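Local atomic coordinates of beta-fructofuranosidase (Arthrobacter, PDB entry 3WPU), a protein that belongs to the levansucrase/invertase family of carbohydrate-active enzymes and is built around a five-bladed beta-propeller. Residues A[340-345]-A[349-354]; A[423-428]-A[456-461]; A[82-87]-A[249-254]. All blocks are in the same frame, centred on the assembly; numbering follows the deposited sequence.

Overall arrangement
Contacts 1 and 2 are mostly buried, contact 2 reaching the surface at G428, and contact 3 is only partly buried; their chemistry follows this placement. Contact 1 joins the two strands of a hairpin by a ladder of backbone hydrogen bonds with aromatic packing on one face. Contact 2 belongs to the neighbouring sheet, whose apolar side chains meet that aromatic face; hydrogen bonds from V425 N to Q341 OE1 and from K345 NZ to I458 O join the two contacts. Contact 3 sets a turn against a strand end through one direct bond, waters and carboxylates. F344 of contact 1 packs on D252 and P253 of contact 3, while Q87 of contact 3 touches M426 and P427 of contact 2.

Contact 1: residues A[340-345]-A[349-354]; sequences PQIYFK and SYLFTI
Q341 with F352 and Y343 with Y350 form the hydrogen-bonded rungs of an antiparallel hairpin, each closed by two N-H...O=C bonds, and I342 with L351 and F344 with S349 are the non-hydrogen-bonded pairs beside them. Y350 O takes Y343 N at 2.8 Å in its carbonyl plane and also receives a CA-H...O contact from I342. On the face of Q341, Y343, Y350 and F352, the F352 ring turns its edge toward the face of the Y343 ring, an offset edge-to-face pair with planes at 74° and centroids 6.0 Å apart. Y343 CB lies at the edge of the F352 ring, in its plane and 3.9 Å from F352 CE2. Y350 likewise presents a ring edge, here to the carbonyl oxygens of Y343 and K345. At the turn end of the hairpin, one water accepts from K345 NZ at 3.2 Å and donates to Y350 OH at 2.8 Å; K345 NZ also bonds I458 O, and Y350 OH bonds P464 O. The other face is mixed: I342 CD1 rests 3.9 Å from L351 CB, while I342 CG2, anti to its own N, lies over one face of the F344 ring, offset toward its rim, and meets S349 OG at 3.5 Å, a hydroxyl bonded to Y382. V425, M456 and I458 cover the aromatic face. The chemistry thus divides by group: backbone bonds fix register, rings fill the interface, and polar ends reach other strands, Q341 OE1 accepting from V425 N.

Contact 2: residues A[423-428]-A[456-461]; sequences HYVMPG and MDIGVG
V425 faces M456 and I458 through purely apolar contacts, one methyl for each partner. V425 CG2 approaches the terminal CE of M456 at 4.3 Å, and V425 CG1 approaches I458 CD1 at 4.4 Å, so the two branches of a single valine divide the work. M456 is stretched out as far as its sulfur, with chi1 and chi2 both 180°, and then turns at chi3 (60°), which swings CE to the valine. These are loose van der Waals contacts over a small area, and no direct hydrogen bond joins the two segments. The reason lies in the fold: residues 423-425 and 454-458 are next-but-one strands of a four-stranded antiparallel sheet, consistent with a blade of the family's beta-propeller, and strand 430-434 runs between them. M456 accordingly pairs by backbone with G429, and Y424 with Q432. V425, M456 and I458 share the sheet face that packs on F352 of the neighbouring hairpin, and Y343 of that hairpin also touches V425 and I458. Polar contact is left to water, near the exposed G428. One molecule is placed to donate to G428 O at 2.7 Å and to D457 OD1 at 2.7 Å, although more acceptors surround it than it has protons. OD1 of D457 also forms a salt bridge with K455 NZ.

Contact 3: residues A[82-87]-A[249-254]; sequences DEDANQ and TFEDPA
E83 and E251 meet where a tight turn lies against a strand end, a partly buried contact between the link from strand 72-81 to strand 88-90 and the exit of strand 245-250, an edge strand of its five-stranded sheet within this chain. The direct bond is E251 N to E83 O, 2.9 Å long and almost straight at 171°; the N-H arrives in the carbonyl plane, on a lone pair. Beside it the two glutamates run side by side in the same direction, E83 CB 3.8 Å from E251 CB, and their carboxylates end nearly perpendicular, the planes 84° apart. A bend at chi2 of E83 (-84°) contrasts with the extended chain of E251, whose OE2 accepts from G257 N. The turn itself is type I, from D82 to A85. D82 OD1 takes D84 N at 2.9 Å, which makes an Asx turn, and also N86 N at 3.0 Å, the two arriving from opposite faces of the carboxylate, while OD2 offers its syn lone pair to N86 ND2. Waters widen the joint. One donates to D82 O and T249 O, another to D84 OD1 and E251 O. A third lies 2.9 Å from D84 OD1 and 2.8 Å from E251 OE1, oxygens that are themselves 4.2 Å apart, and can donate to either, though more acceptors than protons are in reach. F250 also packs on I342 of strand 340-345. Three acidic side chains therefore gather at a polar seam; their mutual repulsion might raise the proton affinity of E251 somewhat, while water and the G257 N-H would work the other way. With one direct bond and three bridging waters, hydration is part of how the turn meets the strand end.

Contact 1: residues A[340-345]-A[349-354]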
loop_
_atom_site.group_PDB
_atom_site.type_symbol
_atom_site.label_atom_id
_atom_site.label_comp_id
_atom_site.label_asym_id
_atom_site.label_seq_id
_atom_site.Cartn_x
_atom_site.Cartn_y
_atom_site.Cartn_z
ATOM N N PRO A 340 3.774 -3.341 1.187
ATOM C CA PRO A 340 3.421 -4.665 0.697
ATOM C C PRO A 340 1.995 -5.057 1.103
ATOM O O PRO A 340 1.510 -4.707 2.183
ATOM C CB PRO A 340 4.446 -5.560 1.374
ATOM C CG PRO A 340 4.775 -4.856 2.647
ATOM C CD PRO A 340 4.784 -3.385 2.252
ATOM N N GLN A 341 1.334 -5.780 0.212
ATOM C CA GLN A 341 0.060 -6.434 0.538
ATOM C C GLN A 341 0.013 -7.768 -0.160
ATOM O O GLN A 341 0.657 -7.972 -1.169
ATOM C CB GLN A 341 -1.148 -5.603 0.106
ATOM C CG GLN A 341 -1.154 -5.286 -1.383
ATOM C CD GLN A 341 -2.282 -4.389 -1.832
ATOM O OE1 GLN A 341 -2.020 -3.277 -2.349
ATOM N NE2 GLN A 341 -3.529 -4.846 -1.682
ATOM N N ILE A 342 -0.773 -8.677 0.417
ATOM C CA ILE A 342 -1.047 -9.975 -0.160
ATOM C C ILE A 342 -2.508 -9.990 -0.604
ATOM O O ILE A 342 -3.414 -9.661 0.170
ATOM C CB ILE A 342 -0.811 -11.101 0.852
ATOM C CG1 ILE A 342 0.661 -11.118 1.316
ATOM C CG2 ILE A 342 -1.199 -12.425 0.235
ATOM C CD1 ILE A 342 1.637 -11.597 0.303
ATOM N N TYR A 343 -2.691 -10.346 -1.863
ATOM C CA TYR A 343 -3.963 -10.330 -2.572
ATOM C C TYR A 343 -4.194 -11.716 -3.116
ATOM O O TYR A 343 -3.345 -12.254 -3.820
ATOM C CB TYR A 343 -3.841 -9.309 -3.707
ATOM C CG TYR A 343 -5.049 -9.047 -4.546
ATOM C CD1 TYR A 343 -5.859 -7.932 -4.310
ATOM C CD2 TYR A 343 -5.362 -9.868 -5.643
ATOM C CE1 TYR A 343 -6.959 -7.673 -5.096
ATOM C CE2 TYR A 343 -6.467 -9.598 -6.438
ATOM C CZ TYR A 343 -7.253 -8.485 -6.165
ATOM O OH TYR A 343 -8.351 -8.179 -6.959
ATOM N N PHE A 344 -5.323 -12.312 -2.745
ATOM C CA PHE A 344 -5.569 -13.698 -3.071
ATOM C C PHE A 344 -6.514 -13.794 -4.258
ATOM O O PHE A 344 -7.570 -13.147 -4.302
ATOM C CB PHE A 344 -6.144 -14.419 -1.865
ATOM C CG PHE A 344 -5.201 -14.484 -0.700
ATOM C CD1 PHE A 344 -4.115 -15.351 -0.716
ATOM C CD2 PHE A 344 -5.388 -13.664 0.405
ATOM C CE1 PHE A 344 -3.242 -15.412 0.369
ATOM C CE2 PHE A 344 -4.530 -13.728 1.490
ATOM C CZ PHE A 344 -3.457 -14.606 1.472
ATOM N N LYS A 345 -6.122 -14.609 -5.232
ATOM C CA LYS A 345 -6.919 -14.807 -6.433
ATOM C C LYS A 345 -6.613 -16.157 -7.073
ATOM O O LYS A 345 -5.449 -16.524 -7.256
ATOM C CB LYS A 345 -6.665 -13.664 -7.434
ATOM C CG LYS A 345 -7.542 -13.789 -8.675
ATOM C CD LYS A 345 -7.365 -12.598 -9.584
ATOM C CE LYS A 345 -8.270 -12.647 -10.802
ATOM N NZ LYS A 345 -7.866 -13.694 -11.764
ATOM N N SER A 349 -1.249 -16.637 -4.228
ATOM C CA SER A 349 -0.890 -15.488 -3.432
ATOM C C SER A 349 -0.187 -14.485 -4.342
ATOM O O SER A 349 0.847 -14.815 -4.936
ATOM C CB SER A 349 0.073 -15.908 -2.323
ATOM O OG SER A 349 0.546 -14.784 -1.607
ATOM N N TYR A 350 -0.749 -13.285 -4.451
ATOM C CA TYR A 350 -0.105 -12.165 -5.142
ATOM C C TYR A 350 0.466 -11.231 -4.085
ATOM O O TYR A 350 -0.271 -10.749 -3.220
ATOM C CB TYR A 350 -1.106 -11.401 -5.999
ATOM C CG TYR A 350 -1.491 -12.132 -7.257
ATOM C CD1 TYR A 350 -0.777 -11.954 -8.443
ATOM C CD2 TYR A 350 -2.521 -13.073 -7.251
ATOM C CE1 TYR A 350 -1.109 -12.651 -9.600
ATOM C CE2 TYR A 350 -2.863 -13.765 -8.417
ATOM C CZ TYR A 350 -2.157 -13.563 -9.576
ATOM O OH TYR A 350 -2.474 -14.270 -10.735
ATOM N N LEU A 351 1.762 -10.955 -4.167
ATOM C CA LEU A 351 2.373 -10.001 -3.282
ATOM C C LEU A 351 2.579 -8.772 -4.159
ATOM O O LEU A 351 3.238 -8.879 -5.189
ATOM C CB LEU A 351 3.711 -10.522 -2.766
ATOM C CG LEU A 351 4.685 -9.504 -2.165
ATOM C CD1 LEU A 351 4.054 -8.751 -1.024
ATOM C CD2 LEU A 351 5.998 -10.139 -1.742
ATOM N N PHE A 352 1.958 -7.667 -3.783
ATOM C CA PHE A 352 2.164 -6.385 -4.464
ATOM C C PHE A 352 2.951 -5.442 -3.562
ATOM O O PHE A 352 2.720 -5.351 -2.372
ATOM C CB PHE A 352 0.841 -5.746 -4.851
ATOM C CG PHE A 352 0.088 -6.470 -5.926
ATOM C CD1 PHE A 352 0.564 -6.489 -7.239
ATOM C CD2 PHE A 352 -1.080 -7.166 -5.625
ATOM C CE1 PHE A 352 -0.139 -7.103 -8.238
ATOM C CE2 PHE A 352 -1.783 -7.800 -6.632
ATOM C CZ PHE A 352 -1.298 -7.798 -7.933
ATOM N N THR A 353 3.850 -4.678 -4.177
ATOM C CA THR A 353 4.646 -3.717 -3.442
ATOM C C THR A 353 4.867 -2.533 -4.380
ATOM O O THR A 353 4.575 -2.625 -5.571
ATOM C CB THR A 353 5.951 -4.373 -2.928
ATOM O OG1 THR A 353 6.640 -3.498 -2.019
ATOM C CG2 THR A 353 6.856 -4.776 -4.083
ATOM N N ILE A 354 5.308 -1.441 -3.797
ATOM C CA ILE A 354 5.529 -0.180 -4.514
ATOM C C ILE A 354 6.999 0.188 -4.447
ATOM O O ILE A 354 7.608 0.037 -3.392
ATOM C CB ILE A 354 4.712 0.944 -3.834
ATOM C CG1 ILE A 354 3.300 0.444 -3.418
ATOM C CG2 ILE A 354 4.665 2.155 -4.740
ATOM C CD1 ILE A 354 2.466 -0.130 -4.527
HETATM O O HOH W 1 -4.978 -15.026 -11.725
#

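Contact 2: residues A[423-428]-A[456-461]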
loop_
_atom_site.group_PDB
_atom_site.type_symbol
_atom_site.label_atom_id
_atom_site.label_comp_id
_atom_site.label_asym_id
_atom_site.label_seq_id
_atom_site.Cartn_x
_atom_site.Cartn_y
_atom_site.Cartn_z
ATOM N N HIS A 423 0.367 3.176 -4.188
ATOM C CA HIS A 423 -0.770 2.508 -4.751
ATOM C C HIS A 423 -1.241 1.394 -3.804
ATOM O O HIS A 423 -0.461 0.834 -3.013
ATOM C CB HIS A 423 -0.401 1.815 -6.048
ATOM C CG HIS A 423 0.168 2.705 -7.105
ATOM N ND1 HIS A 423 1.330 3.421 -6.946
ATOM C CD2 HIS A 423 -0.246 2.933 -8.371
ATOM C CE1 HIS A 423 1.603 4.061 -8.071
ATOM N NE2 HIS A 423 0.660 3.782 -8.949
ATOM N N TYR A 424 -2.517 1.087 -3.915
ATOM C CA TYR A 424 -3.123 0.039 -3.106
ATOM C C TYR A 424 -4.128 -0.682 -3.973
ATOM O O TYR A 424 -5.012 -0.057 -4.559
ATOM C CB TYR A 424 -3.790 0.674 -1.878
ATOM C CG TYR A 424 -4.479 -0.354 -1.018
ATOM C CD1 TYR A 424 -3.770 -1.104 -0.091
ATOM C CD2 TYR A 424 -5.829 -0.587 -1.167
ATOM C CE1 TYR A 424 -4.384 -2.091 0.658
ATOM C CE2 TYR A 424 -6.468 -1.563 -0.405
ATOM C CZ TYR A 424 -5.762 -2.292 0.507
ATOM O OH TYR A 424 -6.373 -3.272 1.294
ATOM N N VAL A 425 -3.989 -2.017 -4.050
ATOM C CA VAL A 425 -4.839 -2.850 -4.896
ATOM C C VAL A 425 -6.059 -3.323 -4.094
ATOM O O VAL A 425 -5.919 -3.943 -3.040
ATOM C CB VAL A 425 -4.066 -4.078 -5.447
ATOM C CG1 VAL A 425 -4.918 -4.802 -6.467
ATOM C CG2 VAL A 425 -2.733 -3.633 -6.057
ATOM N N MET A 426 -7.232 -3.005 -4.631
ATOM C CA MET A 426 -8.521 -3.221 -4.012
ATOM C C MET A 426 -9.209 -4.382 -4.702
ATOM O O MET A 426 -8.793 -4.821 -5.778
ATOM C CB MET A 426 -9.368 -1.956 -4.170
ATOM C CG MET A 426 -8.657 -0.743 -3.623
ATOM S SD MET A 426 -9.622 0.786 -3.527
ATOM C CE MET A 426 -9.859 1.127 -5.277
ATOM N N PRO A 427 -10.306 -4.863 -4.110
ATOM C CA PRO A 427 -11.017 -5.972 -4.735
ATOM C C PRO A 427 -11.410 -5.689 -6.190
ATOM O O PRO A 427 -11.736 -4.536 -6.561
ATOM C CB PRO A 427 -12.237 -6.140 -3.829
ATOM C CG PRO A 427 -11.740 -5.689 -2.491
ATOM C CD PRO A 427 -10.921 -4.467 -2.830
ATOM N N GLY A 428 -11.286 -6.728 -7.018
ATOM C CA GLY A 428 -11.554 -6.628 -8.445
ATOM C C GLY A 428 -10.470 -5.932 -9.248
ATOM O O GLY A 428 -10.690 -5.559 -10.396
ATOM N N MET A 456 -6.723 -2.858 -12.980
ATOM C CA MET A 456 -5.681 -3.729 -13.444
ATOM C C MET A 456 -6.250 -5.134 -13.429
ATOM O O MET A 456 -6.665 -5.620 -12.381
ATOM C CB MET A 456 -4.473 -3.621 -12.504
ATOM C CG MET A 456 -3.306 -4.504 -12.891
ATOM S SD MET A 456 -1.916 -4.322 -11.758
ATOM C CE MET A 456 -2.656 -4.820 -10.199
ATOM N N ASP A 457 -6.285 -5.771 -14.598
ATOM C CA ASP A 457 -6.745 -7.162 -14.686
ATOM C C ASP A 457 -5.612 -8.102 -14.335
ATOM O O ASP A 457 -4.526 -8.045 -14.915
ATOM C CB ASP A 457 -7.317 -7.434 -16.054
ATOM C CG ASP A 457 -8.592 -6.632 -16.307
ATOM O OD1 ASP A 457 -9.269 -6.257 -15.315
ATOM O OD2 ASP A 457 -8.910 -6.383 -17.479
ATOM N N ILE A 458 -5.879 -8.985 -13.381
ATOM C CA ILE A 458 -4.844 -9.848 -12.824
ATOM C C ILE A 458 -5.061 -11.267 -13.335
ATOM O O ILE A 458 -6.130 -11.830 -13.167
ATOM C CB ILE A 458 -4.875 -9.819 -11.284
ATOM C CG1 ILE A 458 -4.560 -8.400 -10.785
ATOM C CG2 ILE A 458 -3.892 -10.837 -10.708
ATOM C CD1 ILE A 458 -4.878 -8.135 -9.333
ATOM N N GLY A 459 -4.053 -11.802 -14.010
ATOM C CA GLY A 459 -4.104 -13.148 -14.586
ATOM C C GLY A 459 -4.728 -13.287 -15.960
ATOM O O GLY A 459 -5.606 -14.120 -16.171
ATOM N N VAL A 460 -4.211 -12.536 -16.912
ATOM C CA VAL A 460 -4.784 -12.404 -18.251
ATOM C C VAL A 460 -4.558 -13.632 -19.115
ATOM O O VAL A 460 -3.486 -14.232 -19.103
ATOM C CB VAL A 460 -4.182 -11.163 -18.944
ATOM C CG1 VAL A 460 -4.514 -11.129 -20.430
ATOM C CG2 VAL A 460 -4.683 -9.916 -18.241
ATOM N N GLY A 461 -5.594 -14.006 -19.863
ATOM C CA GLY A 461 -5.512 -15.113 -20.812
ATOM C C GLY A 461 -5.225 -16.454 -20.166
ATOM O O GLY A 461 -4.582 -17.318 -20.768
HETATM O O HOH W 2 -9.828 -6.674 -12.666
#

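Contact 3: residues A[82-87]-A[249-254]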
loop_
_atom_site.group_PDB
_atom_site.type_symbol
_atom_site.label_atom_id
_atom_site.label_comp_id
_atom_site.label_asym_id
_atom_site.label_seq_id
_atom_site.Cartn_x
_atom_site.Cartn_y
_atom_site.Cartn_z
ATOM N N ASP A 82 -11.670 -6.295 6.210
ATOM C CA ASP A 82 -11.725 -7.526 7.001
ATOM C C ASP A 82 -10.523 -8.408 6.693
ATOM O O ASP A 82 -9.560 -7.981 6.066
ATOM C CB ASP A 82 -13.075 -8.222 6.793
ATOM C CG ASP A 82 -13.281 -8.726 5.376
ATOM O OD1 ASP A 82 -12.302 -8.815 4.606
ATOM O OD2 ASP A 82 -14.446 -9.075 5.020
ATOM N N GLU A 83 -10.560 -9.658 7.146
ATOM C CA GLU A 83 -9.418 -10.545 6.983
ATOM C C GLU A 83 -9.183 -11.009 5.547
ATOM O O GLU A 83 -8.145 -11.598 5.247
ATOM C CB GLU A 83 -9.570 -11.757 7.904
ATOM C CG GLU A 83 -10.611 -12.761 7.455
ATOM C CD GLU A 83 -12.038 -12.441 7.883
ATOM O OE1 GLU A 83 -12.344 -11.291 8.272
ATOM O OE2 GLU A 83 -12.870 -13.371 7.818
ATOM N N ASP A 84 -10.164 -10.748 4.674
ATOM C CA ASP A 84 -10.110 -11.112 3.258
ATOM C C ASP A 84 -9.872 -9.888 2.391
ATOM O O ASP A 84 -9.961 -9.969 1.164
ATOM C CB ASP A 84 -11.431 -11.701 2.809
ATOM C CG ASP A 84 -11.763 -13.011 3.483
ATOM O OD1 ASP A 84 -10.861 -13.669 4.021
ATOM O OD2 ASP A 84 -12.966 -13.367 3.454
ATOM N N ALA A 85 -9.615 -8.770 3.057
ATOM C CA ALA A 85 -9.366 -7.451 2.407
ATOM C C ALA A 85 -10.596 -6.868 1.689
ATOM O O ALA A 85 -10.497 -5.895 0.922
ATOM C CB ALA A 85 -8.137 -7.508 1.496
ATOM N N ASN A 86 -11.787 -7.386 1.995
ATOM C CA ASN A 86 -13.000 -6.708 1.586
ATOM C C ASN A 86 -13.016 -5.343 2.244
ATOM O O ASN A 86 -12.460 -5.182 3.343
ATOM C CB ASN A 86 -14.237 -7.473 2.033
ATOM C CG ASN A 86 -14.375 -8.790 1.340
ATOM O OD1 ASN A 86 -14.334 -8.852 0.121
ATOM N ND2 ASN A 86 -14.531 -9.872 2.120
ATOM N N GLN A 87 -13.607 -4.375 1.547
ATOM C CA GLN A 87 -13.642 -2.987 1.970
ATOM C C GLN A 87 -15.029 -2.598 2.465
ATOM O O GLN A 87 -16.044 -2.933 1.839
ATOM C CB GLN A 87 -13.154 -2.079 0.831
ATOM C CG GLN A 87 -11.755 -2.499 0.391
ATOM C CD GLN A 87 -11.089 -1.659 -0.673
ATOM O OE1 GLN A 87 -9.896 -1.869 -0.966
ATOM N NE2 GLN A 87 -11.803 -0.705 -1.232
ATOM N N THR A 249 -2.430 -6.604 7.476
ATOM C CA THR A 249 -2.831 -7.901 8.100
ATOM C C THR A 249 -3.887 -8.618 7.288
ATOM O O THR A 249 -4.657 -7.998 6.542
ATOM C CB THR A 249 -3.330 -7.744 9.563
ATOM O OG1 THR A 249 -4.690 -7.272 9.606
ATOM C CG2 THR A 249 -2.393 -6.878 10.400
ATOM N N PHE A 250 -3.975 -9.950 7.455
ATOM C CA PHE A 250 -4.840 -10.726 6.615
ATOM C C PHE A 250 -4.900 -12.146 7.156
ATOM O O PHE A 250 -4.042 -12.540 7.936
ATOM C CB PHE A 250 -4.315 -10.805 5.178
ATOM C CG PHE A 250 -2.915 -11.337 5.065
ATOM C CD1 PHE A 250 -2.682 -12.678 4.760
ATOM C CD2 PHE A 250 -1.802 -10.508 5.293
ATOM C CE1 PHE A 250 -1.397 -13.162 4.645
ATOM C CE2 PHE A 250 -0.524 -10.997 5.181
ATOM C CZ PHE A 250 -0.313 -12.328 4.865
ATOM N N GLU A 251 -5.935 -12.850 6.732
ATOM C CA GLU A 251 -5.983 -14.292 6.847
ATOM C C GLU A 251 -5.606 -14.900 5.508
ATOM O O GLU A 251 -6.089 -14.483 4.450
ATOM C CB GLU A 251 -7.389 -14.744 7.218
ATOM C CG GLU A 251 -7.502 -16.242 7.487
ATOM C CD GLU A 251 -8.940 -16.668 7.735
ATOM O OE1 GLU A 251 -9.729 -16.698 6.778
ATOM O OE2 GLU A 251 -9.255 -17.024 8.875
ATOM N N ASP A 252 -4.763 -15.921 5.571
ATOM C CA ASP A 252 -4.395 -16.735 4.433
ATOM C C ASP A 252 -5.431 -17.856 4.312
ATOM O O ASP A 252 -5.618 -18.586 5.281
ATOM C CB ASP A 252 -3.013 -17.311 4.703
ATOM C CG ASP A 252 -2.512 -18.219 3.603
ATOM O OD1 ASP A 252 -3.118 -18.280 2.511
ATOM O OD2 ASP A 252 -1.484 -18.857 3.875
ATOM N N PRO A 253 -6.082 -18.000 3.144
ATOM C CA PRO A 253 -7.061 -19.091 2.975
ATOM C C PRO A 253 -6.456 -20.467 3.290
ATOM O O PRO A 253 -7.167 -21.386 3.766
ATOM C CB PRO A 253 -7.469 -18.979 1.497
ATOM C CG PRO A 253 -7.215 -17.548 1.142
ATOM C CD PRO A 253 -6.059 -17.102 1.980
ATOM N N ALA A 254 -5.154 -20.612 3.071
ATOM C CA ALA A 254 -4.446 -21.873 3.351
ATOM C C ALA A 254 -4.183 -22.098 4.834
ATOM O O ALA A 254 -3.774 -23.203 5.231
ATOM C CB ALA A 254 -3.148 -21.947 2.568
HETATM O O HOH W 3 -6.948 -7.922 4.945
HETATM O O HOH W 4 -8.470 -14.395 3.116
HETATM O O HOH W 5 -12.106 -15.668 5.633
#